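PDB 4RY1: periplasmic solute binding protein, which probably binds a sugar in the periplasm and delivers it to an ABC-type transporter, as a member of the bacterial solute-binding protein 1 family. Local coordinates for residues 20-25 / 307-312; 218-223 / 383-388; 251-256 / 344-349; 315-320 / 332-337. One frame throughout, in Å; residues are numbered along the deposited sequence. Where two conformers were deposited one is given.

Contact 1. Residues 20-25 / 307-312; sequences LAAINA and NFMLSN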
loop_
_atom_site.group_PDB
_atom_site.type_symbol
_atom_site.label_atom_id
_atom_site.label_comp_id
_atom_site.label_asym_id
_atom_site.label_seq_id
_atom_site.Cartn_x
_atom_site.Cartn_y
_atom_site.Cartn_z
ATOM N N LEU A 20 17.532 12.580 -2.982
ATOM C CA LEU A 20 18.817 13.293 -2.936
ATOM C C LEU A 20 18.733 14.684 -3.603
ATOM O O LEU A 20 19.303 15.680 -3.097
ATOM C CB LEU A 20 19.950 12.443 -3.534
ATOM C CG LEU A 20 20.712 11.553 -2.551
ATOM C CD1 LEU A 20 21.493 12.391 -1.548
ATOM C CD2 LEU A 20 19.788 10.605 -1.824
ATOM N N ALA A 21 18.035 14.764 -4.743
ATOM C CA ALA A 21 17.834 16.055 -5.437
ATOM C C ALA A 21 17.112 17.028 -4.499
ATOM O O ALA A 21 17.450 18.210 -4.408
ATOM C CB ALA A 21 17.025 15.852 -6.700
ATOM N N ALA A 22 16.091 16.531 -3.808
ATOM C CA ALA A 22 15.357 17.388 -2.870
ATOM C C ALA A 22 16.248 17.865 -1.726
ATOM O O ALA A 22 16.191 19.018 -1.316
ATOM C CB ALA A 22 14.124 16.680 -2.327
ATOM N N ILE A 23 17.060 16.948 -1.213
ATOM C CA ILE A 23 18.001 17.277 -0.138
ATOM C C ILE A 23 19.007 18.330 -0.584
ATOM O O ILE A 23 19.285 19.284 0.122
ATOM C CB ILE A 23 18.681 16.005 0.410
ATOM C CG1 ILE A 23 17.657 15.153 1.186
ATOM C CG2 ILE A 23 19.887 16.363 1.282
ATOM C CD1 ILE A 23 18.122 13.734 1.438
ATOM N N ASN A 24 19.528 18.160 -1.792
ATOM C CA ASN A 24 20.477 19.137 -2.306
ATOM C C ASN A 24 19.847 20.529 -2.471
ATOM O O ASN A 24 20.499 21.560 -2.189
ATOM C CB ASN A 24 21.123 18.668 -3.622
ATOM C CG ASN A 24 22.155 17.585 -3.386
ATOM O OD1 ASN A 24 22.951 17.659 -2.444
ATOM N ND2 ASN A 24 22.154 16.571 -4.234
ATOM N N ALA A 25 18.608 20.567 -2.959
ATOM C CA ALA A 25 17.895 21.841 -3.091
ATOM C C ALA A 25 17.651 22.449 -1.706
ATOM O O ALA A 25 17.785 23.658 -1.516
ATOM C CB ALA A 25 16.600 21.633 -3.875
ATOM N N ASN A 307 8.892 20.055 5.285
ATOM C CA ASN A 307 8.123 21.057 4.557
ATOM C C ASN A 307 8.727 21.329 3.188
ATOM O O ASN A 307 8.014 21.515 2.207
ATOM C CB ASN A 307 8.031 22.344 5.345
ATOM C CG ASN A 307 7.261 23.400 4.599
ATOM O OD1 ASN A 307 6.028 23.355 4.537
ATOM N ND2 ASN A 307 7.973 24.341 4.023
ATOM N N PHE A 308 10.047 21.379 3.117
ATOM C CA PHE A 308 10.704 21.649 1.847
ATOM C C PHE A 308 10.352 20.587 0.815
ATOM O O PHE A 308 10.020 20.888 -0.344
ATOM C CB PHE A 308 12.219 21.781 2.039
ATOM C CG PHE A 308 12.935 22.282 0.821
ATOM C CD1 PHE A 308 13.354 21.408 -0.165
ATOM C CD2 PHE A 308 13.132 23.639 0.639
ATOM C CE1 PHE A 308 13.984 21.872 -1.290
ATOM C CE2 PHE A 308 13.772 24.111 -0.491
ATOM C CZ PHE A 308 14.204 23.219 -1.452
ATOM N N MET A 309 10.411 19.332 1.244
ATOM C CA MET A 309 10.088 18.191 0.369
ATOM C C MET A 309 8.617 18.143 -0.082
ATOM O O MET A 309 8.318 17.806 -1.231
ATOM C CB MET A 309 10.460 16.861 1.063
ATOM C CG MET A 309 11.967 16.638 1.237
ATOM S SD MET A 309 12.431 14.986 1.941
ATOM C CE MET A 309 14.100 14.847 1.286
ATOM N N LEU A 310 7.711 18.461 0.827
ATOM C CA LEU A 310 6.274 18.251 0.593
ATOM C C LEU A 310 5.510 19.470 0.083
ATOM O O LEU A 310 4.429 19.336 -0.493
ATOM C CB LEU A 310 5.604 17.698 1.855
ATOM C CG LEU A 310 6.122 16.347 2.359
ATOM C CD1 LEU A 310 5.249 15.853 3.520
ATOM C CD2 LEU A 310 6.266 15.304 1.273
ATOM N N SER A 311 6.063 20.643 0.309
ATOM C CA SER A 311 5.359 21.899 0.013
ATOM C C SER A 311 6.155 22.919 -0.769
ATOM O O SER A 311 5.556 23.693 -1.522
ATOM C CB SER A 311 4.836 22.505 1.325
ATOM O OG SER A 311 3.909 21.615 1.972
ATOM N N ASN A 312 7.465 22.989 -0.598
ATOM C CA ASN A 312 8.261 23.996 -1.305
ATOM C C ASN A 312 8.362 23.593 -2.769
ATOM O O ASN A 312 8.703 22.462 -3.065
ATOM C CB ASN A 312 9.665 24.104 -0.696
ATOM C CG ASN A 312 10.500 25.228 -1.301
ATOM O OD1 ASN A 312 10.769 25.240 -2.496
ATOM N ND2 ASN A 312 10.939 26.158 -0.465
#
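A22 and M309 bring their backbones to 6.2 Å, CA to CA, where helix 13-29 packs against the last turn of helix 299-310. No hydrogen bond links the two segments, and four of the five touching residues are buried. F308 and M309 supply one half of the contact; A22, I23 and A25 supply the other. The F308 side chain has CG anti to the backbone N (chi1 -170°), and its ring reaches the backbone of the first helix with the CE1 and CZ atoms. CE1 lies 3.7 Å from A25 CB, while CZ comes within 3.5 Å of the A25 carbonyl carbon. The carbonyl oxygen of A22 approaches the same ring obliquely, 3.6 Å from CE1. M309 runs extended beyond CG, and in the conformer given its terminal methyl reaches the first helix: CE is 3.6 Å from I23 CG1 and 4.1 Å from A22 CB. I23 and M309 both touch I7 of strand 3-10, which places the contact beside the sheet. A318 and L319 of helix 313-319 border the contact as well. Two helices joined through apolar side chains and packed against a strand of the mixed sheet fit the layered alpha/beta lobe of a periplasmic solute-binding protein.

Contact 2. Residues 218-223 / 383-388; sequences IPDQRY and KLDYGN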
loop_
_atom_site.group_PDB
_atom_site.type_symbol
_atom_site.label_atom_id
_atom_site.label_comp_id
_atom_site.label_asym_id
_atom_site.label_seq_id
_atom_site.Cartn_x
_atom_site.Cartn_y
_atom_site.Cartn_z
ATOM N N ILE A 218 -6.835 -16.045 -10.580
ATOM C CA ILE A 218 -5.458 -15.910 -10.118
ATOM C C ILE A 218 -4.772 -17.268 -10.100
ATOM O O ILE A 218 -5.428 -18.288 -9.936
ATOM C CB ILE A 218 -5.372 -15.311 -8.691
ATOM C CG1 ILE A 218 -5.887 -16.284 -7.631
ATOM C CG2 ILE A 218 -6.066 -13.946 -8.626
ATOM C CD1 ILE A 218 -5.808 -15.743 -6.224
ATOM N N PRO A 219 -3.442 -17.297 -10.246
ATOM C CA PRO A 219 -2.734 -18.552 -10.003
ATOM C C PRO A 219 -2.683 -18.901 -8.534
ATOM O O PRO A 219 -2.810 -18.024 -7.679
ATOM C CB PRO A 219 -1.309 -18.270 -10.485
ATOM C CG PRO A 219 -1.389 -17.000 -11.267
ATOM C CD PRO A 219 -2.500 -16.227 -10.595
ATOM N N ASP A 220 -2.466 -20.176 -8.249
ATOM C CA ASP A 220 -2.390 -20.650 -6.874
ATOM C C ASP A 220 -1.001 -20.465 -6.276
ATOM O O ASP A 220 -0.089 -19.950 -6.928
ATOM C CB ASP A 220 -2.912 -22.095 -6.773
ATOM C CG ASP A 220 -1.970 -23.122 -7.358
ATOM O OD1 ASP A 220 -0.851 -22.778 -7.779
ATOM O OD2 ASP A 220 -2.379 -24.296 -7.406
ATOM N N GLN A 221 -0.840 -20.876 -5.030
ATOM C CA GLN A 221 0.433 -20.652 -4.348
ATOM C C GLN A 221 1.537 -21.612 -4.824
ATOM O O GLN A 221 2.729 -21.314 -4.659
ATOM C CB GLN A 221 0.286 -20.694 -2.836
ATOM C CG GLN A 221 -0.495 -19.510 -2.310
ATOM C CD GLN A 221 0.390 -18.294 -2.251
ATOM O OE1 GLN A 221 1.314 -18.249 -1.438
ATOM N NE2 GLN A 221 0.143 -17.319 -3.115
ATOM N N ARG A 222 1.151 -22.750 -5.407
ATOM C CA ARG A 222 2.126 -23.645 -6.051
ATOM C C ARG A 222 2.796 -22.934 -7.239
ATOM O O ARG A 222 4.022 -22.969 -7.403
ATOM C CB ARG A 222 1.471 -24.936 -6.535
ATOM C CG ARG A 222 0.908 -25.828 -5.431
ATOM C CD ARG A 222 0.296 -27.062 -6.054
ATOM N NE ARG A 222 -0.121 -28.103 -5.125
ATOM C CZ ARG A 222 0.652 -29.094 -4.674
ATOM N NH1 ARG A 222 1.944 -29.177 -4.982
ATOM N NH2 ARG A 222 0.119 -29.993 -3.862
ATOM N N TYR A 223 1.981 -22.239 -8.015
ATOM C CA TYR A 223 2.479 -21.458 -9.159
ATOM C C TYR A 223 3.495 -20.423 -8.663
ATOM O O TYR A 223 4.605 -20.330 -9.163
ATOM C CB TYR A 223 1.322 -20.784 -9.886
ATOM C CG TYR A 223 1.672 -19.825 -10.982
ATOM C CD1 TYR A 223 2.085 -18.531 -10.680
ATOM C CD2 TYR A 223 1.521 -20.163 -12.308
ATOM C CE1 TYR A 223 2.357 -17.604 -11.678
ATOM C CE2 TYR A 223 1.795 -19.248 -13.317
ATOM C CZ TYR A 223 2.223 -17.962 -12.998
ATOM O OH TYR A 223 2.486 -17.018 -13.979
ATOM N N LYS A 383 -1.732 -23.955 2.751
ATOM C CA LYS A 383 -2.347 -25.199 3.214
ATOM C C LYS A 383 -3.450 -25.668 2.261
ATOM O O LYS A 383 -3.518 -26.860 1.901
ATOM C CB LYS A 383 -2.891 -25.027 4.632
ATOM C CG LYS A 383 -1.856 -25.338 5.707
ATOM C CD LYS A 383 -2.139 -24.735 7.083
ATOM C CE LYS A 383 -3.585 -24.310 7.291
ATOM N NZ LYS A 383 -3.898 -23.946 8.699
ATOM N N LEU A 384 -4.321 -24.740 1.876
ATOM C CA LEU A 384 -5.378 -25.031 0.902
ATOM C C LEU A 384 -4.822 -25.485 -0.438
ATOM O O LEU A 384 -5.193 -26.537 -0.949
ATOM C CB LEU A 384 -6.323 -23.851 0.680
ATOM C CG LEU A 384 -7.239 -23.469 1.835
ATOM C CD1 LEU A 384 -7.996 -22.203 1.476
ATOM C CD2 LEU A 384 -8.198 -24.607 2.145
ATOM N N ASP A 385 -3.936 -24.678 -0.995
ATOM C CA ASP A 385 -3.433 -24.889 -2.356
ATOM C C ASP A 385 -2.528 -26.105 -2.551
ATOM O O ASP A 385 -2.422 -26.624 -3.668
ATOM C CB ASP A 385 -2.688 -23.646 -2.822
ATOM C CG ASP A 385 -3.605 -22.471 -3.116
ATOM O OD1 ASP A 385 -4.844 -22.615 -3.059
ATOM O OD2 ASP A 385 -3.060 -21.384 -3.392
ATOM N N TYR A 386 -1.871 -26.534 -1.475
ATOM C CA TYR A 386 -1.049 -27.761 -1.471
ATOM C C TYR A 386 -1.840 -29.020 -1.035
ATOM O O TYR A 386 -1.265 -30.098 -0.880
ATOM C CB TYR A 386 0.212 -27.555 -0.615
ATOM C CG TYR A 386 1.294 -26.735 -1.323
ATOM C CD1 TYR A 386 1.214 -25.335 -1.393
ATOM C CD2 TYR A 386 2.388 -27.348 -1.923
ATOM C CE1 TYR A 386 2.179 -24.589 -2.031
ATOM C CE2 TYR A 386 3.362 -26.600 -2.561
ATOM C CZ TYR A 386 3.245 -25.224 -2.612
ATOM O OH TYR A 386 4.191 -24.464 -3.241
ATOM N N GLY A 387 -3.157 -28.876 -0.872
ATOM C CA GLY A 387 -4.051 -29.992 -0.481
ATOM C C GLY A 387 -3.861 -30.531 0.917
ATOM O O GLY A 387 -4.099 -31.706 1.174
ATOM N N ASN A 388 -3.449 -29.670 1.823
ATOM C CA ASN A 388 -3.185 -30.063 3.192
ATOM C C ASN A 388 -4.291 -29.656 4.153
ATOM O O ASN A 388 -4.137 -29.792 5.368
ATOM C CB ASN A 388 -1.832 -29.525 3.625
ATOM C CG ASN A 388 -0.710 -30.061 2.762
ATOM O OD1 ASN A 388 -0.724 -31.229 2.364
ATOM N ND2 ASN A 388 0.267 -29.216 2.462
HETATM O O HOH W 1 -3.853 -25.908 -5.923
HETATM O O HOH W 2 -2.856 -29.668 -4.314
#
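Q221 and D385 meet where a helix start faces a helix end, and each end carries a recognisable motif. D220 is the N-cap of helix 221-225, its OD1 accepting from Y223 N at 2.9 Å, whereas helix 371-385 finishes in a Schellman motif with G387 as the C-prime residue. D385 turns its carboxylate toward the opposing helix start, with CG beside its own backbone N (chi1 -72°). OD2 accepts from Q221 N at 2.8 Å on its anti side, with the donor 31° out of the carboxylate plane; Y209 OH binds the same oxygen. The bent Q221 chain passes its CG 3.4 Å from that OD2, then leads away to Q382 and G164. R222 stays extended from CG to NE and lies across Y386. Its CG sits over the centre of the ring, 3.7 Å from the centroid in a CH-pi contact, and CD2 of the tyrosine lies over one face of the guanidinium, the two planes 33° apart. The Y386 hydroxyl is hydrogen-bonded to S225. R222 NE donates to D385 O at 3.1 Å, tilted from the carbonyl plane. Two waters also donate to this carbonyl oxygen: water 2 accepts from R222 NH2, and water 1 gives its other hydrogen to D220 OD2 at 2.6 Å.

Contact 3. Residues 251-256 / 344-349; sequences SAIYTY and GNLLAN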
loop_
_atom_site.group_PDB
_atom_site.type_symbol
_atom_site.label_atom_id
_atom_site.label_comp_id
_atom_site.label_asym_id
_atom_site.label_seq_id
_atom_site.Cartn_x
_atom_site.Cartn_y
_atom_site.Cartn_z
ATOM N N SER A 251 0.446 3.862 -5.216
ATOM C CA SER A 251 1.841 4.221 -4.898
ATOM C C SER A 251 2.859 3.149 -5.331
ATOM O O SER A 251 4.067 3.391 -5.306
ATOM C CB SER A 251 1.962 4.480 -3.394
ATOM O OG SER A 251 1.635 3.321 -2.665
ATOM N N ALA A 252 2.372 1.977 -5.729
ATOM C CA ALA A 252 3.228 0.889 -6.224
ATOM C C ALA A 252 3.260 0.781 -7.746
ATOM O O ALA A 252 3.985 -0.030 -8.307
ATOM C CB ALA A 252 2.744 -0.439 -5.661
ATOM N N ILE A 253 2.429 1.561 -8.417
ATOM C CA ILE A 253 2.345 1.475 -9.879
ATOM C C ILE A 253 3.701 1.669 -10.555
ATOM O O ILE A 253 4.037 0.909 -11.451
ATOM C CB ILE A 253 1.294 2.470 -10.419
ATOM C CG1 ILE A 253 -0.113 1.974 -10.046
ATOM C CG2 ILE A 253 1.454 2.679 -11.922
ATOM C CD1 ILE A 253 -1.203 3.009 -10.265
ATOM N N TYR A 254 4.484 2.655 -10.114
ATOM C CA TYR A 254 5.785 2.922 -10.751
ATOM C C TYR A 254 6.684 1.692 -10.628
ATOM O O TYR A 254 7.328 1.277 -11.579
ATOM C CB TYR A 254 6.467 4.162 -10.154
ATOM C CG TYR A 254 6.071 5.474 -10.787
ATOM C CD1 TYR A 254 4.804 5.665 -11.328
ATOM C CD2 TYR A 254 6.959 6.522 -10.830
ATOM C CE1 TYR A 254 4.449 6.868 -11.914
ATOM C CE2 TYR A 254 6.606 7.727 -11.409
ATOM C CZ TYR A 254 5.343 7.890 -11.952
ATOM O OH TYR A 254 4.973 9.078 -12.569
ATOM N N THR A 255 6.695 1.092 -9.445
ATOM C CA THR A 255 7.476 -0.126 -9.220
ATOM C C THR A 255 7.071 -1.265 -10.155
ATOM O O THR A 255 7.915 -1.957 -10.743
ATOM C CB THR A 255 7.363 -0.587 -7.763
ATOM O OG1 THR A 255 7.832 0.458 -6.899
ATOM C CG2 THR A 255 8.158 -1.865 -7.539
ATOM N N TYR A 256 5.766 -1.509 -10.266
ATOM C CA TYR A 256 5.286 -2.595 -11.145
ATOM C C TYR A 256 5.405 -2.285 -12.634
ATOM O O TYR A 256 5.457 -3.193 -13.467
ATOM C CB TYR A 256 3.862 -3.066 -10.768
ATOM C CG TYR A 256 3.932 -3.959 -9.551
ATOM C CD1 TYR A 256 4.210 -3.424 -8.312
ATOM C CD2 TYR A 256 3.798 -5.350 -9.654
ATOM C CE1 TYR A 256 4.332 -4.218 -7.188
ATOM C CE2 TYR A 256 3.931 -6.165 -8.530
ATOM C CZ TYR A 256 4.182 -5.591 -7.296
ATOM O OH TYR A 256 4.360 -6.334 -6.143
ATOM N N GLY A 344 -1.828 11.062 -19.407
ATOM C CA GLY A 344 -1.126 9.875 -19.919
ATOM C C GLY A 344 -0.451 9.062 -18.821
ATOM O O GLY A 344 0.091 7.986 -19.071
ATOM N N ASN A 345 -0.477 9.595 -17.605
ATOM C CA ASN A 345 0.276 9.032 -16.499
ATOM C C ASN A 345 -0.595 8.054 -15.723
ATOM O O ASN A 345 -1.659 8.408 -15.227
ATOM C CB ASN A 345 0.801 10.153 -15.598
ATOM C CG ASN A 345 1.639 9.612 -14.466
ATOM O OD1 ASN A 345 1.099 9.046 -13.523
ATOM N ND2 ASN A 345 2.952 9.755 -14.570
ATOM N N LEU A 346 -0.126 6.812 -15.629
ATOM C CA LEU A 346 -0.943 5.733 -15.055
ATOM C C LEU A 346 -1.257 5.961 -13.558
ATOM O O LEU A 346 -2.356 5.669 -13.088
ATOM C CB LEU A 346 -0.266 4.372 -15.266
ATOM C CG LEU A 346 -1.004 3.136 -14.776
ATOM C CD1 LEU A 346 -2.413 3.009 -15.349
ATOM C CD2 LEU A 346 -0.178 1.913 -15.129
ATOM N N LEU A 347 -0.262 6.440 -12.810
ATOM C CA LEU A 347 -0.491 6.789 -11.406
ATOM C C LEU A 347 -1.577 7.869 -11.266
ATOM O O LEU A 347 -2.506 7.730 -10.496
ATOM C CB LEU A 347 0.815 7.201 -10.733
ATOM C CG LEU A 347 0.698 8.000 -9.414
ATOM C CD1 LEU A 347 -0.030 7.227 -8.319
ATOM C CD2 LEU A 347 2.086 8.417 -8.966
ATOM N N ALA A 348 -1.470 8.929 -12.071
ATOM C CA ALA A 348 -2.442 10.009 -12.009
ATOM C C ALA A 348 -3.820 9.468 -12.350
ATOM O O ALA A 348 -4.816 9.810 -11.731
ATOM C CB ALA A 348 -2.064 11.102 -12.984
ATOM N N ASN A 349 -3.867 8.611 -13.355
ATOM C CA ASN A 349 -5.156 8.059 -13.787
ATOM C C ASN A 349 -5.791 7.159 -12.698
ATOM O O ASN A 349 -6.989 7.255 -12.386
ATOM C CB ASN A 349 -4.974 7.287 -15.100
ATOM C CG ASN A 349 -4.738 8.213 -16.296
ATOM O OD1 ASN A 349 -5.198 9.348 -16.307
ATOM N ND2 ASN A 349 -4.024 7.726 -17.290
#
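Y254 meets N345, the N-cap of helix 346-356, at the edge of its ring: the amide nitrogen ND2 lies near the ring plane and donates to the phenolic OH at 2.9 Å. The ring and amide planes are turned 43° apart; the hydroxyl lies in the amide plane, and the N-H...O angle is 166°. L347 approaches the same ring obliquely, its CB 3.8 Å from CE1. The amide of N345 works at both ends: ND2 reaches across to the tyrosine while OD1 accepts from A348 N at 3.0 Å. A chi1 of -178° sets CG anti to the backbone N, and chi2 turns the amide so that OD1 caps A348 N while ND2 faces the tyrosine. The capping bond probably fixes the rotation of the amide and thereby aims its N-H at the tyrosine. L321 packs on both Y254 and N345. Deeper in the contact I253 takes over, pointing its side chain at the second helix, where its CA comes 6.2 Å from that of L347. The isoleucine and L346 cross at about a right angle, and both rest on I121 of strand 107-123, so the two helices meet on that strand. The L347 side chain also touches D250. On the first segment, S251 OG is hydrogen-bonded to a glycerol, probably from the crystallisation liquor. Two branches of I253 divide the apolar work: CD1 lies 4.0 Å from L347 CA, and CG2 is 3.7 Å from L346 CD2.

Contact 4. Residues 315-320 / 332-337; sequences GVKALG and QKLLED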
loop_
_atom_site.group_PDB
_atom_site.type_symbol
_atom_site.label_atom_id
_atom_site.label_comp_id
_atom_site.label_asym_id
_atom_site.label_seq_id
_atom_site.Cartn_x
_atom_site.Cartn_y
_atom_site.Cartn_z
ATOM N N GLY A 315 11.416 21.479 -3.749
ATOM C CA GLY A 315 11.402 20.104 -3.256
ATOM C C GLY A 315 10.364 19.258 -3.947
ATOM O O GLY A 315 10.589 18.098 -4.287
ATOM N N VAL A 316 9.207 19.865 -4.164
ATOM C CA VAL A 316 8.129 19.203 -4.867
ATOM C C VAL A 316 8.550 18.807 -6.290
ATOM O O VAL A 316 8.314 17.685 -6.734
ATOM C CB VAL A 316 6.849 20.083 -4.867
ATOM C CG1 VAL A 316 5.825 19.557 -5.841
ATOM C CG2 VAL A 316 6.249 20.159 -3.466
ATOM N N LYS A 317 9.192 19.724 -7.001
ATOM C CA LYS A 317 9.650 19.401 -8.354
ATOM C C LYS A 317 10.727 18.316 -8.336
ATOM O O LYS A 317 10.751 17.432 -9.183
ATOM C CB LYS A 317 10.128 20.657 -9.056
ATOM C CG LYS A 317 8.967 21.550 -9.455
ATOM C CD LYS A 317 9.457 22.735 -10.267
ATOM C CE LYS A 317 10.185 23.757 -9.440
ATOM N NZ LYS A 317 10.620 24.876 -10.330
ATOM N N ALA A 318 11.597 18.357 -7.329
ATOM C CA ALA A 318 12.651 17.349 -7.238
ATOM C C ALA A 318 12.074 15.949 -7.057
ATOM O O ALA A 318 12.518 15.000 -7.681
ATOM C CB ALA A 318 13.609 17.688 -6.101
ATOM N N LEU A 319 11.103 15.837 -6.165
ATOM C CA LEU A 319 10.517 14.535 -5.844
ATOM C C LEU A 319 9.532 14.037 -6.890
ATOM O O LEU A 319 9.334 12.843 -7.036
ATOM C CB LEU A 319 9.844 14.559 -4.475
ATOM C CG LEU A 319 10.839 14.551 -3.324
ATOM C CD1 LEU A 319 10.191 14.822 -1.979
ATOM C CD2 LEU A 319 11.539 13.200 -3.263
ATOM N N GLY A 320 8.897 14.962 -7.591
ATOM C CA GLY A 320 7.876 14.599 -8.577
ATOM C C GLY A 320 6.900 13.602 -8.009
ATOM O O GLY A 320 6.349 13.797 -6.914
ATOM N N GLN A 332 0.335 19.011 -5.786
ATOM C CA GLN A 332 -0.265 18.390 -6.969
ATOM C C GLN A 332 -0.483 19.420 -8.062
ATOM O O GLN A 332 -0.222 19.116 -9.218
ATOM C CB GLN A 332 -1.606 17.716 -6.698
ATOM C CG GLN A 332 -1.471 16.412 -5.972
ATOM C CD GLN A 332 -2.791 15.673 -5.843
ATOM O OE1 GLN A 332 -3.616 15.644 -6.764
ATOM N NE2 GLN A 332 -2.972 15.027 -4.715
ATOM N N LYS A 333 -0.991 20.602 -7.705
ATOM C CA LYS A 333 -1.298 21.613 -8.729
ATOM C C LYS A 333 -0.021 21.984 -9.461
ATOM O O LYS A 333 -0.020 22.108 -10.698
ATOM C CB LYS A 333 -1.980 22.839 -8.108
ATOM C CG LYS A 333 -2.176 24.012 -9.057
ATOM C CD LYS A 333 -3.211 23.880 -10.155
ATOM C CE LYS A 333 -3.658 25.270 -10.670
ATOM N NZ LYS A 333 -2.598 26.302 -10.928
ATOM N N LEU A 334 1.074 22.170 -8.720
ATOM C CA LEU A 334 2.363 22.489 -9.347
ATOM C C LEU A 334 2.793 21.432 -10.336
ATOM O O LEU A 334 3.195 21.738 -11.461
ATOM C CB LEU A 334 3.456 22.739 -8.303
ATOM C CG LEU A 334 4.838 23.026 -8.863
ATOM C CD1 LEU A 334 4.879 24.248 -9.760
ATOM C CD2 LEU A 334 5.805 23.227 -7.704
ATOM N N LEU A 335 2.712 20.179 -9.920
ATOM C CA LEU A 335 3.104 19.083 -10.805
ATOM C C LEU A 335 2.210 18.991 -12.060
ATOM O O LEU A 335 2.682 18.614 -13.117
ATOM C CB LEU A 335 3.153 17.752 -10.060
ATOM C CG LEU A 335 4.219 17.641 -8.982
ATOM C CD1 LEU A 335 4.181 16.215 -8.454
ATOM C CD2 LEU A 335 5.605 18.008 -9.470
ATOM N N GLU A 336 0.931 19.297 -11.913
ATOM C CA GLU A 336 0.057 19.358 -13.079
ATOM C C GLU A 336 0.432 20.514 -13.990
ATOM O O GLU A 336 0.533 20.338 -15.209
ATOM C CB GLU A 336 -1.398 19.473 -12.678
ATOM C CG GLU A 336 -2.305 19.284 -13.887
ATOM C CD GLU A 336 -3.770 19.314 -13.553
ATOM O OE1 GLU A 336 -4.215 20.206 -12.803
ATOM O OE2 GLU A 336 -4.489 18.443 -14.068
ATOM N N ASP A 337 0.694 21.672 -13.395
ATOM C CA ASP A 337 1.032 22.872 -14.179
ATOM C C ASP A 337 2.297 22.684 -15.027
ATOM O O ASP A 337 2.418 23.226 -16.117
ATOM C CB ASP A 337 1.230 24.086 -13.255
ATOM C CG ASP A 337 -0.070 24.582 -12.625
ATOM O OD1 ASP A 337 -1.181 24.217 -13.088
ATOM O OD2 ASP A 337 0.027 25.358 -11.646
#
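V316 and L335 form the close-packed part of a helix crossing in which the segment axes, 9.9 Å apart at their nearest, make a signed angle of -62°. CD2 of L335 lies 4.0 Å from V316 CG1 and 3.9 Å from V316 O. Its other methyl, CD1, packs 3.6 Å from the carbonyl oxygen of G320, the residue that ends the first helix with positive phi. A chi1 of -66° sets CG of L335 beside its backbone N, and from there CD2 goes to V316 and CD1 to G320. Toward solvent the contact thins. L334 extends CD2 to K317 CG at 4.0 Å, the side chains crossing at about a right angle, and only the aliphatic part of the exposed lysine takes part; its NZ has a long, weak ion pair with E314. K333 and D337 are exposed too, and pair with each other through a salt bridge, NZ to OD2 2.9 Å, without touching the first helix. A318 and L319 of helix 313-319 pack on helix 13-29, while L335 also touches P326 and I341, and E336, in the conformer given, forms a salt bridge with R352 of helix 346-356.

Contacts 1 and 4 are direct neighbours, their centres 11 Å apart, joined by helix 313-319: A318 CB comes within 3.6 Å of A22 N, and L319 CD1 within 3.6 Å of M309 O. Contact 3 does not touch contact 4, although their centres are 15 Å apart and helices 329-337 and 346-356 follow each other in the chain. Contact 2 is far from contacts 1 and 4, at 46 and 44 Å between centres, and comes to about 12 Å of contact 3 at the nearest atoms. Contact 3 lies between these extremes, 22 Å from contact 1 and 30 Å from contact 2 by centres. The glycerol bonded to S251 belongs to contact 3.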